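Local coordinates for lipase, class 3 (PDB 6L7N), which probably hydrolyses ester bonds of acylglycerols, as a fungal class 3 lipase of the alpha/beta-hydrolase fold, at residues D26-Q31 and D64-I69; I222-N227 and A232-V237; R89-V92 and I96-Y99; P102-G107 and G113-W118; S175-N180 and G246-G251. All coordinates share one frame; numbering follows the deposited sequence.

Interaction 1. Residues D26-Q31 and D64-I69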
# COMPACT_ATOMS: atom_id res chain seq x y z
N ASP A 26 16.36 -6.69 -6.63
CA ASP A 26 17.56 -5.86 -6.51
C ASP A 26 17.41 -4.80 -5.43
O ASP A 26 18.40 -4.37 -4.84
CB ASP A 26 17.86 -5.18 -7.83
CG ASP A 26 17.60 -6.07 -9.00
OD1 ASP A 26 17.96 -7.27 -8.92
OD2 ASP A 26 17.02 -5.60 -10.01
N ASP A 27 16.19 -4.34 -5.17
CA ASP A 27 16.03 -3.28 -4.18
C ASP A 27 15.82 -3.84 -2.77
O ASP A 27 16.39 -3.31 -1.82
CB ASP A 27 14.86 -2.37 -4.55
CG ASP A 27 15.17 -1.46 -5.74
OD1 ASP A 27 16.27 -0.87 -5.79
OD2 ASP A 27 14.31 -1.36 -6.63
N TYR A 28 15.05 -4.91 -2.62
CA TYR A 28 14.82 -5.40 -1.27
C TYR A 28 15.89 -6.38 -0.80
O TYR A 28 15.82 -6.83 0.35
CB TYR A 28 13.41 -6.00 -1.14
CG TYR A 28 13.04 -7.21 -1.99
CD1 TYR A 28 13.56 -8.46 -1.71
CD2 TYR A 28 12.12 -7.09 -3.02
CE1 TYR A 28 13.19 -9.57 -2.47
CE2 TYR A 28 11.74 -8.19 -3.80
CZ TYR A 28 12.28 -9.43 -3.51
OH TYR A 28 11.91 -10.53 -4.26
N THR A 29 16.89 -6.67 -1.62
CA THR A 29 18.10 -7.33 -1.15
C THR A 29 19.31 -6.43 -1.25
O THR A 29 20.44 -6.91 -1.16
CB THR A 29 18.37 -8.62 -1.93
OG1 THR A 29 18.77 -8.28 -3.26
CG2 THR A 29 17.13 -9.51 -1.97
N ALA A 30 19.10 -5.14 -1.47
CA ALA A 30 20.21 -4.22 -1.64
C ALA A 30 21.00 -4.07 -0.34
O ALA A 30 20.49 -4.30 0.77
CB ALA A 30 19.70 -2.85 -2.11
N GLN A 31 22.26 -3.69 -0.50
CA GLN A 31 23.11 -3.40 0.65
C GLN A 31 22.79 -2.01 1.19
O GLN A 31 22.39 -1.11 0.44
CB GLN A 31 24.59 -3.50 0.27
CG GLN A 31 25.07 -4.94 0.21
CD GLN A 31 24.89 -5.66 1.54
OE1 GLN A 31 25.18 -5.10 2.60
NE2 GLN A 31 24.39 -6.89 1.48
N ASP A 64 6.28 -14.50 2.18
CA ASP A 64 6.00 -13.90 0.88
C ASP A 64 6.07 -12.38 0.91
O ASP A 64 5.79 -11.75 -0.12
CB ASP A 64 4.61 -14.33 0.37
CG ASP A 64 4.62 -15.68 -0.32
OD1 ASP A 64 5.62 -16.41 -0.20
OD2 ASP A 64 3.62 -16.01 -0.99
N THR A 65 6.38 -11.78 2.05
CA THR A 65 6.45 -10.32 2.17
C THR A 65 7.90 -9.87 2.06
O THR A 65 8.79 -10.47 2.67
CB THR A 65 5.86 -9.87 3.51
OG1 THR A 65 4.48 -10.25 3.55
CG2 THR A 65 5.96 -8.36 3.68
N SER A 66 8.13 -8.82 1.27
CA SER A 66 9.44 -8.20 1.16
C SER A 66 9.27 -6.68 1.17
O SER A 66 8.15 -6.17 1.11
CB SER A 66 10.18 -8.67 -0.10
OG SER A 66 9.40 -8.47 -1.26
N GLY A 67 10.37 -5.96 1.28
CA GLY A 67 10.26 -4.51 1.27
C GLY A 67 11.52 -3.85 1.79
O GLY A 67 12.57 -4.47 1.92
N PHE A 68 11.36 -2.57 2.09
CA PHE A 68 12.53 -1.78 2.45
C PHE A 68 12.12 -0.55 3.24
O PHE A 68 10.97 -0.10 3.19
CB PHE A 68 13.33 -1.36 1.21
CG PHE A 68 12.55 -0.51 0.22
CD1 PHE A 68 12.39 0.86 0.40
CD2 PHE A 68 12.01 -1.09 -0.92
CE1 PHE A 68 11.69 1.63 -0.53
CE2 PHE A 68 11.31 -0.34 -1.85
CZ PHE A 68 11.14 1.03 -1.67
N ILE A 69 13.09 -0.01 3.98
CA ILE A 69 13.06 1.33 4.54
C ILE A 69 14.14 2.13 3.82
O ILE A 69 15.32 1.76 3.86
CB ILE A 69 13.29 1.34 6.06
CG1 ILE A 69 12.33 0.36 6.76
CG2 ILE A 69 13.21 2.76 6.61
CD1 ILE A 69 12.56 0.27 8.27
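Tyr28 and Gly67 mark the closest approach of the two backbones, with Tyr28 CA 5.3 Å from Gly67 CA. Tyr28 is the last residue of helix 25-28, and Thr29 leaves the helical conformation, so the end of the helix is what meets the extended chain at 66-69. No hydrogen bond crosses between the segments; the nearest backbone atom to Tyr28 CB is Gly67 O, 3.5 Å away. Gly67 is almost fully extended, a conformation in which any CB would run into the carbonyl O of Ser66, so only a residue without a side chain fits comfortably here. Strand 66-72 is the second strand of the central sheet of the alpha/beta-hydrolase fold, bonded through its backbone to strands 52-57 and 77-83, and the short helix packs against it near the start of the strand. The main side-chain contact is a CH-pi interaction: Ser66 CB lies over the face of the Tyr28 ring, 3.6 Å from its centroid and only 8° off the normal. The hydroxyl sits over the same ring but displaced toward the rim, with Ser66 OG 3.5 Å from Tyr28 CE2. Tyr28 CG stands between its own backbone N and carbonyl carbon (chi1 62°), a position that lays the ring flat over the serine. Replacing the tyrosine with an alanine would probably open a gap above Ser66 and deprive Arg83, Ser58 and Asn59 of a packing partner. Farther along the strand, Phe68 packs on Tyr18 and Ala21 of helix 6-22; on the helix side, Asp27 OD1 accepts a hydrogen bond from Ser37 N.

Interaction 2. Residues I222-N227 and A232-V237; sequences ITSPNN and ASDIKV
Thr223 and Asp234 are joined by a nearly straight backbone hydrogen bond, Thr223 N to Asp234 O, 2.8 Å long with 166° at the hydrogen. The same oxygen takes a weak bond from the threonine hydroxyl, Thr223 OG1 to Asp234 O at 3.2 Å, and a CA-H...O contact from Ile222 CA, also at 3.2 Å. Thr223 OG1 lies between its backbone N and carbonyl carbon (chi1 59°), which lets hydroxyl and amide converge on one acceptor. Lys236 bends at chi2 and chi4 and crosses the threonine at about a right angle, bringing NZ to a weak bond with Thr223 OG1. This is the loop end of the antiparallel hairpin formed by the last two strands of the main sheet, 219-222 and 235-238, the second of them an outermost strand. Ile222 and Ile235 form a non-hydrogen-bonded pair; their side chains lie alongside each other on the same face, Ile222 CG1 4.2 Å from Ile235 CG1. Beyond the pair, Ser224 CB rests on the aspartate, 3.7 Å from Asp234 CG, and the buried Ser224 N finds no partner. The carboxylate is positioned from within the connecting loop, Asp234 OD2 accepting from Gly231 N. On the other arm, Ser224 O receives a hydrogen bond from His198 NE2 of neighbouring strand 193-198.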
# COMPACT_ATOMS: atom_id res chain seq x y z
N ILE A 222 -9.38 5.80 -9.65
CA ILE A 222 -8.85 6.15 -10.96
C ILE A 222 -9.74 5.51 -12.01
O ILE A 222 -9.85 4.28 -12.08
CB ILE A 222 -7.40 5.67 -11.11
CG1 ILE A 222 -6.57 6.12 -9.91
CG2 ILE A 222 -6.79 6.22 -12.41
CD1 ILE A 222 -5.38 5.25 -9.65
N THR A 223 -10.40 6.33 -12.82
CA THR A 223 -11.39 5.85 -13.78
C THR A 223 -10.83 5.71 -15.19
O THR A 223 -11.52 5.15 -16.05
CB THR A 223 -12.59 6.79 -13.80
OG1 THR A 223 -12.15 8.11 -14.16
CG2 THR A 223 -13.22 6.86 -12.42
N SER A 224 -9.62 6.19 -15.44
CA SER A 224 -9.01 6.08 -16.76
C SER A 224 -8.57 4.64 -17.02
O SER A 224 -8.32 3.87 -16.09
CB SER A 224 -7.83 7.04 -16.87
OG SER A 224 -6.97 6.97 -15.74
N PRO A 225 -8.48 4.24 -18.30
CA PRO A 225 -8.14 2.84 -18.64
C PRO A 225 -6.70 2.44 -18.36
O PRO A 225 -5.86 3.26 -17.99
CB PRO A 225 -8.45 2.75 -20.14
CG PRO A 225 -9.21 3.98 -20.50
CD PRO A 225 -8.87 5.03 -19.48
N ASN A 226 -6.40 1.15 -18.58
CA ASN A 226 -5.04 0.65 -18.48
C ASN A 226 -4.14 1.34 -19.50
O ASN A 226 -4.58 1.70 -20.60
CB ASN A 226 -5.01 -0.87 -18.73
CG ASN A 226 -6.01 -1.64 -17.88
OD1 ASN A 226 -6.60 -1.10 -16.94
ND2 ASN A 226 -6.20 -2.91 -18.21
N ASN A 227 -2.87 1.51 -19.13
CA ASN A 227 -1.85 2.19 -19.95
C ASN A 227 -2.19 3.65 -20.24
O ASN A 227 -1.58 4.27 -21.11
CB ASN A 227 -1.59 1.47 -21.28
CG ASN A 227 -1.16 0.03 -21.11
OD1 ASN A 227 -1.89 -0.78 -20.54
ND2 ASN A 227 0.03 -0.31 -21.63
N ALA A 232 -6.03 14.97 -13.98
CA ALA A 232 -6.69 15.49 -12.79
C ALA A 232 -8.17 15.14 -12.78
O ALA A 232 -8.78 15.00 -11.71
CB ALA A 232 -6.51 17.01 -12.70
N SER A 233 -8.77 14.97 -13.96
CA SER A 233 -10.18 14.61 -14.06
C SER A 233 -10.41 13.10 -14.07
O SER A 233 -11.55 12.68 -14.24
CB SER A 233 -10.78 15.22 -15.32
OG SER A 233 -10.06 14.78 -16.45
N ASP A 234 -9.37 12.29 -13.89
CA ASP A 234 -9.53 10.84 -13.95
C ASP A 234 -9.58 10.18 -12.57
O ASP A 234 -9.50 8.94 -12.48
CB ASP A 234 -8.39 10.23 -14.78
CG ASP A 234 -8.49 10.60 -16.24
OD1 ASP A 234 -9.61 10.54 -16.80
OD2 ASP A 234 -7.45 10.98 -16.82
N ILE A 235 -9.71 10.95 -11.50
CA ILE A 235 -9.78 10.41 -10.15
C ILE A 235 -11.02 10.98 -9.48
O ILE A 235 -11.19 12.20 -9.40
CB ILE A 235 -8.52 10.74 -9.33
CG1 ILE A 235 -7.26 10.24 -10.04
CG2 ILE A 235 -8.61 10.09 -7.95
CD1 ILE A 235 -5.99 10.49 -9.27
N LYS A 236 -11.89 10.09 -9.01
CA LYS A 236 -13.07 10.44 -8.22
C LYS A 236 -12.82 10.08 -6.77
O LYS A 236 -12.23 9.04 -6.47
CB LYS A 236 -14.30 9.70 -8.74
CG LYS A 236 -14.45 9.70 -10.25
CD LYS A 236 -15.87 10.01 -10.67
CE LYS A 236 -16.11 9.60 -12.12
NZ LYS A 236 -14.92 9.90 -12.98
N VAL A 237 -13.24 10.94 -5.85
CA VAL A 237 -13.05 10.68 -4.43
C VAL A 237 -14.38 10.20 -3.86
O VAL A 237 -15.41 10.88 -3.99
CB VAL A 237 -12.50 11.92 -3.70
CG1 VAL A 237 -12.04 11.55 -2.30
CG2 VAL A 237 -11.34 12.49 -4.48

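Interaction 3. Residues R89-V92 and I96-Y99; sequences RNWV and IFVY
Trp91 and Phe97 meet where helix 88-94 gives way to the chain leading into strand 99-100. By its sequence and its place after the third strand of the main sheet, this helix probably corresponds to the lid of class 3 lipases, the surface element that in relatives moves to uncover the active site. Trp91 is the tryptophan of that helix, and its side chain comes close to the probable catalytic serine, histidine and aspartate but makes no contact with them. From CB the side chain leaves with CG anti to the backbone N (chi1 -177°), which carries the indole off the helix toward Phe97. Along the ring the first atom to come close is NE1, with Phe97 CE1 3.7 Å away and Trp91 NE1 in the plane of the phenyl ring at its edge. At the ring junction Trp91 CE2 is 3.6 Å from Phe97 CE1. The approach tightens at Trp91 CZ2, 3.4 Å from the same Phe97 CE1, and widens again at Trp91 CH2, which is 4.2 Å from Phe97 CZ. The pair is an offset edge-to-face stack: the phenyl edge is turned to the indole face, the planes meet at 61°, and the centroid of the Trp91 six-membered ring is 5.3 Å from that of Phe97. Phe114 and Pro176 also pack against the indole, while Phe97 also touches Pro207. Elsewhere on the helix, Arg89 and Val92 pack on Leu255. Phe97 CZ stands 3.8 Å above the indole plane, displaced toward the rim.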
# COMPACT_ATOMS: atom_id res chain seq x y z
N ARG A 89 -3.56 -13.47 -8.55
CA ARG A 89 -4.70 -14.10 -9.23
C ARG A 89 -5.24 -15.28 -8.43
O ARG A 89 -6.46 -15.45 -8.30
CB ARG A 89 -4.30 -14.55 -10.64
CG ARG A 89 -5.48 -15.15 -11.44
CD ARG A 89 -5.04 -15.67 -12.81
NE ARG A 89 -4.39 -14.62 -13.58
CZ ARG A 89 -5.02 -13.79 -14.41
NH1 ARG A 89 -4.34 -12.86 -15.06
NH2 ARG A 89 -6.34 -13.89 -14.59
N ASN A 90 -4.35 -16.10 -7.87
CA ASN A 90 -4.82 -17.24 -7.09
C ASN A 90 -5.52 -16.79 -5.82
O ASN A 90 -6.44 -17.47 -5.35
CB ASN A 90 -3.66 -18.18 -6.75
CG ASN A 90 -3.15 -18.90 -7.96
OD1 ASN A 90 -3.49 -18.54 -9.08
ND2 ASN A 90 -2.33 -19.92 -7.75
N TRP A 91 -5.09 -15.66 -5.27
CA TRP A 91 -5.74 -15.08 -4.10
C TRP A 91 -7.17 -14.65 -4.44
O TRP A 91 -8.11 -14.98 -3.72
CB TRP A 91 -4.88 -13.90 -3.60
CG TRP A 91 -5.35 -13.20 -2.37
CD1 TRP A 91 -5.02 -13.50 -1.07
CD2 TRP A 91 -6.21 -12.07 -2.31
NE1 TRP A 91 -5.64 -12.62 -0.21
CE2 TRP A 91 -6.37 -11.73 -0.94
CE3 TRP A 91 -6.85 -11.29 -3.28
CZ2 TRP A 91 -7.17 -10.66 -0.53
CZ3 TRP A 91 -7.64 -10.22 -2.87
CH2 TRP A 91 -7.78 -9.91 -1.50
N VAL A 92 -7.35 -13.95 -5.56
CA VAL A 92 -8.70 -13.58 -6.01
C VAL A 92 -9.55 -14.83 -6.20
O VAL A 92 -10.70 -14.91 -5.74
CB VAL A 92 -8.63 -12.75 -7.30
CG1 VAL A 92 -10.03 -12.56 -7.91
CG2 VAL A 92 -7.94 -11.41 -7.05
N ILE A 96 -9.26 -17.93 0.96
CA ILE A 96 -10.19 -17.92 2.07
C ILE A 96 -9.70 -16.89 3.08
O ILE A 96 -8.49 -16.73 3.27
CB ILE A 96 -10.25 -19.34 2.68
CG1 ILE A 96 -11.09 -20.25 1.79
CG2 ILE A 96 -10.75 -19.33 4.09
CD1 ILE A 96 -12.27 -19.57 1.17
N PHE A 97 -10.62 -16.17 3.69
CA PHE A 97 -10.22 -15.16 4.66
C PHE A 97 -10.55 -15.63 6.08
O PHE A 97 -11.34 -16.56 6.26
CB PHE A 97 -10.89 -13.84 4.31
CG PHE A 97 -10.67 -13.46 2.88
CD1 PHE A 97 -9.37 -13.25 2.41
CD2 PHE A 97 -11.72 -13.41 1.98
CE1 PHE A 97 -9.14 -12.93 1.08
CE2 PHE A 97 -11.49 -13.11 0.63
CZ PHE A 97 -10.20 -12.86 0.19
N VAL A 98 -9.88 -15.04 7.07
CA VAL A 98 -10.09 -15.38 8.48
C VAL A 98 -9.91 -14.12 9.31
O VAL A 98 -8.96 -13.36 9.10
CB VAL A 98 -9.13 -16.49 8.97
CG1 VAL A 98 -9.37 -16.80 10.45
CG2 VAL A 98 -9.21 -17.76 8.14
N TYR A 99 -10.82 -13.89 10.26
CA TYR A 99 -10.65 -12.77 11.17
C TYR A 99 -9.59 -13.06 12.23
O TYR A 99 -9.31 -14.21 12.57
CB TYR A 99 -11.96 -12.46 11.91
CG TYR A 99 -13.04 -11.87 11.05
CD1 TYR A 99 -12.94 -10.59 10.55
CD2 TYR A 99 -14.18 -12.60 10.76
CE1 TYR A 99 -13.94 -10.05 9.78
CE2 TYR A 99 -15.18 -12.07 10.00
CZ TYR A 99 -15.06 -10.80 9.50
OH TYR A 99 -16.07 -10.27 8.73

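Interaction 4. Residues P102-G107 and G113-W118; sequences PDLCDG and GFWGSW
Between the short antiparallel strands 99-100 and 110-111 the chain makes a long excursion, and Pro102 in it packs onto Trp115, one turn into helix 112-135. The contact is a proline-tryptophan CH-pi interaction. Pro102 CB sits over the centre of the indole's six-membered ring, 3.4 Å from the centroid and 14° off the ring normal. Its closest carbon is at the ring junction, with Pro102 CB 3.3 Å from Trp115 CE2, so the fit is tight. The proline carbonyl also leans on the ring, Pro102 O lying 3.3 Å from Trp115 CZ2. With CG anti to the backbone N (chi1 -178°), Trp115 extends its indole away from the helix and against the loop. Helix 112-135 is the long helix that leads from this excursion back to the central sheet at strand 140-146, as expected of an alpha/beta-hydrolase core, and the loop leans against its first turns. Leu104 reaches the indole from the opposite direction to Trp115, Leu104 CD1 coming within 3.9 Å of Trp115 CZ3, and Leu104 CG and CD2 both approach Trp115 CH2. The same leucine touches Asp159 of helix 148-161 and Leu183 of helix 181-190, so the loop is wedged among three helices. Trp115 CH2 in turn lies in the plane of the Trp118 ring, at its edge, and Trp118 is tied down by a hydrogen bond from NE1 to Asp159 OD2. Just past Leu104, the disulfide between Cys105 and Cys108 cross-links the excursion.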
# COMPACT_ATOMS: atom_id res chain seq x y z
N PRO A 102 -6.15 -7.98 16.31
CA PRO A 102 -4.77 -7.48 16.29
C PRO A 102 -4.39 -6.62 17.49
O PRO A 102 -3.26 -6.13 17.53
CB PRO A 102 -4.76 -6.65 15.00
CG PRO A 102 -6.14 -6.09 14.91
CD PRO A 102 -7.05 -7.18 15.47
N ASP A 103 -5.29 -6.44 18.46
CA ASP A 103 -5.04 -5.58 19.63
C ASP A 103 -4.88 -4.11 19.23
O ASP A 103 -4.11 -3.38 19.86
CB ASP A 103 -3.81 -6.02 20.44
CG ASP A 103 -4.01 -7.34 21.18
OD1 ASP A 103 -4.95 -7.43 22.01
OD2 ASP A 103 -3.21 -8.27 20.94
N LEU A 104 -5.59 -3.66 18.20
CA LEU A 104 -5.44 -2.29 17.72
C LEU A 104 -6.47 -1.33 18.29
O LEU A 104 -6.14 -0.19 18.62
CB LEU A 104 -5.52 -2.25 16.19
CG LEU A 104 -4.33 -2.79 15.42
CD1 LEU A 104 -4.64 -2.83 13.93
CD2 LEU A 104 -3.09 -1.93 15.70
N CYS A 105 -7.72 -1.74 18.39
CA CYS A 105 -8.75 -0.84 18.89
C CYS A 105 -9.95 -1.67 19.30
O CYS A 105 -10.07 -2.83 18.91
CB CYS A 105 -9.14 0.22 17.85
SG CYS A 105 -9.11 -0.33 16.10
N ASP A 106 -10.82 -1.07 20.11
CA ASP A 106 -11.96 -1.78 20.66
C ASP A 106 -12.85 -2.30 19.54
O ASP A 106 -13.33 -1.52 18.71
CB ASP A 106 -12.76 -0.87 21.60
CG ASP A 106 -12.02 -0.58 22.89
OD1 ASP A 106 -10.99 -1.24 23.16
OD2 ASP A 106 -12.48 0.29 23.65
N GLY A 107 -13.08 -3.60 19.53
CA GLY A 107 -13.90 -4.22 18.52
C GLY A 107 -13.25 -4.43 17.18
O GLY A 107 -13.86 -5.05 16.30
N GLY A 113 -4.32 -13.14 7.46
CA GLY A 113 -3.13 -13.27 6.62
C GLY A 113 -2.30 -12.00 6.61
O GLY A 113 -1.08 -12.03 6.81
N PHE A 114 -2.96 -10.86 6.39
CA PHE A 114 -2.24 -9.60 6.30
C PHE A 114 -1.63 -9.22 7.64
O PHE A 114 -0.46 -8.82 7.72
CB PHE A 114 -3.18 -8.50 5.81
CG PHE A 114 -3.84 -8.79 4.49
CD1 PHE A 114 -3.15 -9.45 3.47
CD2 PHE A 114 -5.14 -8.38 4.24
CE1 PHE A 114 -3.76 -9.70 2.25
CE2 PHE A 114 -5.75 -8.63 3.01
CZ PHE A 114 -5.06 -9.30 2.02
N TRP A 115 -2.43 -9.32 8.72
CA TRP A 115 -1.90 -9.01 10.04
C TRP A 115 -0.72 -9.90 10.37
O TRP A 115 0.28 -9.43 10.93
CB TRP A 115 -2.99 -9.17 11.11
CG TRP A 115 -2.49 -8.82 12.45
CD1 TRP A 115 -2.25 -9.67 13.50
CD2 TRP A 115 -2.11 -7.52 12.90
NE1 TRP A 115 -1.78 -8.96 14.59
CE2 TRP A 115 -1.67 -7.64 14.23
CE3 TRP A 115 -2.11 -6.26 12.30
CZ2 TRP A 115 -1.22 -6.55 14.96
CZ3 TRP A 115 -1.68 -5.17 13.03
CH2 TRP A 115 -1.24 -5.33 14.35
N GLY A 116 -0.82 -11.19 10.05
CA GLY A 116 0.28 -12.10 10.29
C GLY A 116 1.54 -11.69 9.56
O GLY A 116 2.65 -11.78 10.10
N SER A 117 1.39 -11.23 8.31
CA SER A 117 2.56 -10.79 7.56
C SER A 117 3.21 -9.57 8.22
O SER A 117 4.44 -9.45 8.24
CB SER A 117 2.19 -10.49 6.11
OG SER A 117 1.63 -11.64 5.48
N TRP A 118 2.40 -8.66 8.76
CA TRP A 118 2.98 -7.52 9.48
C TRP A 118 3.64 -7.95 10.79
O TRP A 118 4.75 -7.49 11.11
CB TRP A 118 1.93 -6.43 9.72
CG TRP A 118 2.33 -5.37 10.72
CD1 TRP A 118 1.65 -5.00 11.85
CD2 TRP A 118 3.51 -4.52 10.68
NE1 TRP A 118 2.32 -3.99 12.51
CE2 TRP A 118 3.46 -3.68 11.81
CE3 TRP A 118 4.58 -4.40 9.79
CZ2 TRP A 118 4.46 -2.74 12.09
CZ3 TRP A 118 5.56 -3.47 10.07
CH2 TRP A 118 5.49 -2.65 11.20

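Interaction 5. Residues S175-N180 and G246-G251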
# COMPACT_ATOMS: atom_id res chain seq x y z
N SER A 175 -5.41 -1.72 -2.75
CA SER A 175 -5.42 -2.52 -1.53
C SER A 175 -6.71 -3.33 -1.41
O SER A 175 -7.79 -2.82 -1.69
CB SER A 175 -5.31 -1.61 -0.30
OG SER A 175 -5.47 -2.38 0.89
N PRO A 176 -6.61 -4.58 -0.94
CA PRO A 176 -7.80 -5.29 -0.45
C PRO A 176 -8.35 -4.57 0.78
O PRO A 176 -7.71 -3.70 1.36
CB PRO A 176 -7.27 -6.68 -0.07
CG PRO A 176 -5.88 -6.77 -0.67
CD PRO A 176 -5.37 -5.37 -0.79
N ARG A 177 -9.56 -4.96 1.20
CA ARG A 177 -9.99 -4.62 2.54
C ARG A 177 -9.17 -5.42 3.55
O ARG A 177 -8.74 -6.55 3.28
CB ARG A 177 -11.48 -4.92 2.73
CG ARG A 177 -12.37 -4.16 1.75
CD ARG A 177 -13.86 -4.36 2.09
NE ARG A 177 -14.70 -3.46 1.29
CZ ARG A 177 -15.19 -3.75 0.09
NH1 ARG A 177 -14.95 -4.92 -0.49
NH2 ARG A 177 -15.93 -2.85 -0.55
N VAL A 178 -8.90 -4.81 4.71
CA VAL A 178 -8.00 -5.41 5.68
C VAL A 178 -8.66 -5.65 7.02
O VAL A 178 -8.02 -6.24 7.91
CB VAL A 178 -6.72 -4.57 5.86
CG1 VAL A 178 -6.16 -4.20 4.52
CG2 VAL A 178 -6.99 -3.32 6.68
N ALA A 179 -9.91 -5.24 7.21
CA ALA A 179 -10.47 -5.36 8.54
C ALA A 179 -11.97 -5.09 8.52
O ALA A 179 -12.56 -4.86 7.46
CB ALA A 179 -9.78 -4.39 9.47
N ASN A 180 -12.55 -5.04 9.71
CA ASN A 180 -13.99 -4.89 9.84
C ASN A 180 -14.35 -3.40 9.96
O ASN A 180 -13.49 -2.52 9.86
CB ASN A 180 -14.49 -5.71 11.03
CG ASN A 180 -13.85 -5.32 12.35
OD1 ASN A 180 -12.94 -4.49 12.40
ND2 ASN A 180 -14.39 -5.85 13.45
N GLY A 246 -18.03 3.75 -6.39
CA GLY A 246 -16.67 3.52 -6.84
C GLY A 246 -16.37 2.13 -7.37
O GLY A 246 -17.20 1.46 -8.02
N ASN A 247 -15.14 1.68 -7.07
CA ASN A 247 -14.66 0.40 -7.57
C ASN A 247 -15.59 -0.73 -7.16
O ASN A 247 -15.97 -1.57 -7.99
CB ASN A 247 -13.22 0.17 -7.08
CG ASN A 247 -12.74 -1.27 -7.24
OD1 ASN A 247 -12.70 -2.03 -6.26
ND2 ASN A 247 -12.35 -1.64 -8.45
N THR A 248 -16.04 -0.74 -5.91
CA THR A 248 -16.97 -1.78 -5.48
C THR A 248 -18.27 -1.70 -6.26
O THR A 248 -18.86 -2.73 -6.61
CB THR A 248 -17.23 -1.67 -3.97
OG1 THR A 248 -16.06 -2.06 -3.25
CG2 THR A 248 -18.39 -2.57 -3.53
N GLY A 249 -18.72 -0.48 -6.58
CA GLY A 249 -19.94 -0.32 -7.35
C GLY A 249 -19.85 -0.90 -8.75
O GLY A 249 -20.89 -1.19 -9.35
N THR A 250 -18.64 -1.07 -9.29
CA THR A 250 -18.55 -1.70 -10.61
C THR A 250 -19.00 -3.17 -10.64
O THR A 250 -19.10 -3.73 -11.73
CB THR A 250 -17.13 -1.62 -11.15
OG1 THR A 250 -16.27 -2.49 -10.40
CG2 THR A 250 -16.63 -0.19 -11.06
N GLY A 251 -19.25 -3.81 -9.51
CA GLY A 251 -19.76 -5.16 -9.49
C GLY A 251 -18.87 -6.10 -8.70
O GLY A 251 -17.78 -5.75 -8.25
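The guanidinium of Arg177 meets Thr248 at its edge, with Thr248 CG2 in its plane and Thr248 OG1 close to that plane; segment 246-251 adds nothing over either face. The bond from Arg177 NH2 to Thr248 OG1 is short at 2.8 Å but bent, with 129° at the hydrogen, and so counts as weak. Arg177 runs extended from CG to NE (chi2 -173°), which takes its end across to the threonine, the two side chains crossing at about a right angle. The stronger grip comes from outside: NE makes a salt bridge to Asp241 OD2 and NH1 donates to Pro207 O. A leucine in its place would probably leave the Asp241 carboxylate without its mate and Pro207 O without a donor. In the alpha/beta-hydrolase framework the contact brings the chain that follows strand 169-173 against the short helix 246-249, beyond the last strand of the sheet. Within segment 246-251, Asn247 O accepts from Thr250 N at 3.0 Å and, in its carbonyl plane, from Thr250 OG1 at 2.6 Å. Asn247 ND2 donates to Thr199 O and Asp201 O, bracing the loop of the probable catalytic aspartate. In segment 175-180, Ser175 OG bonds a lone pair of Pro176 O at 2.6 Å, and Asn180 N-caps helix 181-190, its OD1 accepting from Leu183 N.

In the fold
Interactions 1 and 2 both reach the main sheet, on opposite sides of the centre of the chain, with their centres about 30 Å apart, while interactions 3, 4 and 5 form a connected group, with Trp91 of interaction 3 close to the probable triad of Ser147, Asp201 and His261. Trp91 joins these three: Trp91 CZ2 lies 3.6 Å from Phe114 CZ of interaction 4, and Trp91 CH2 3.6 Å from Pro176 CB of interaction 5. Interactions 4 and 5 also meet directly, through a probable hydrogen bond of 3.0 Å between Asn180 ND2 and Gly107 O. Interaction 1 reaches interaction 4 where Thr65 OG1 packs 3.4 Å from Ser117 CB. Interaction 2 touches none of the others; its nearest neighbour is interaction 5, about 7 Å away between nearest atoms.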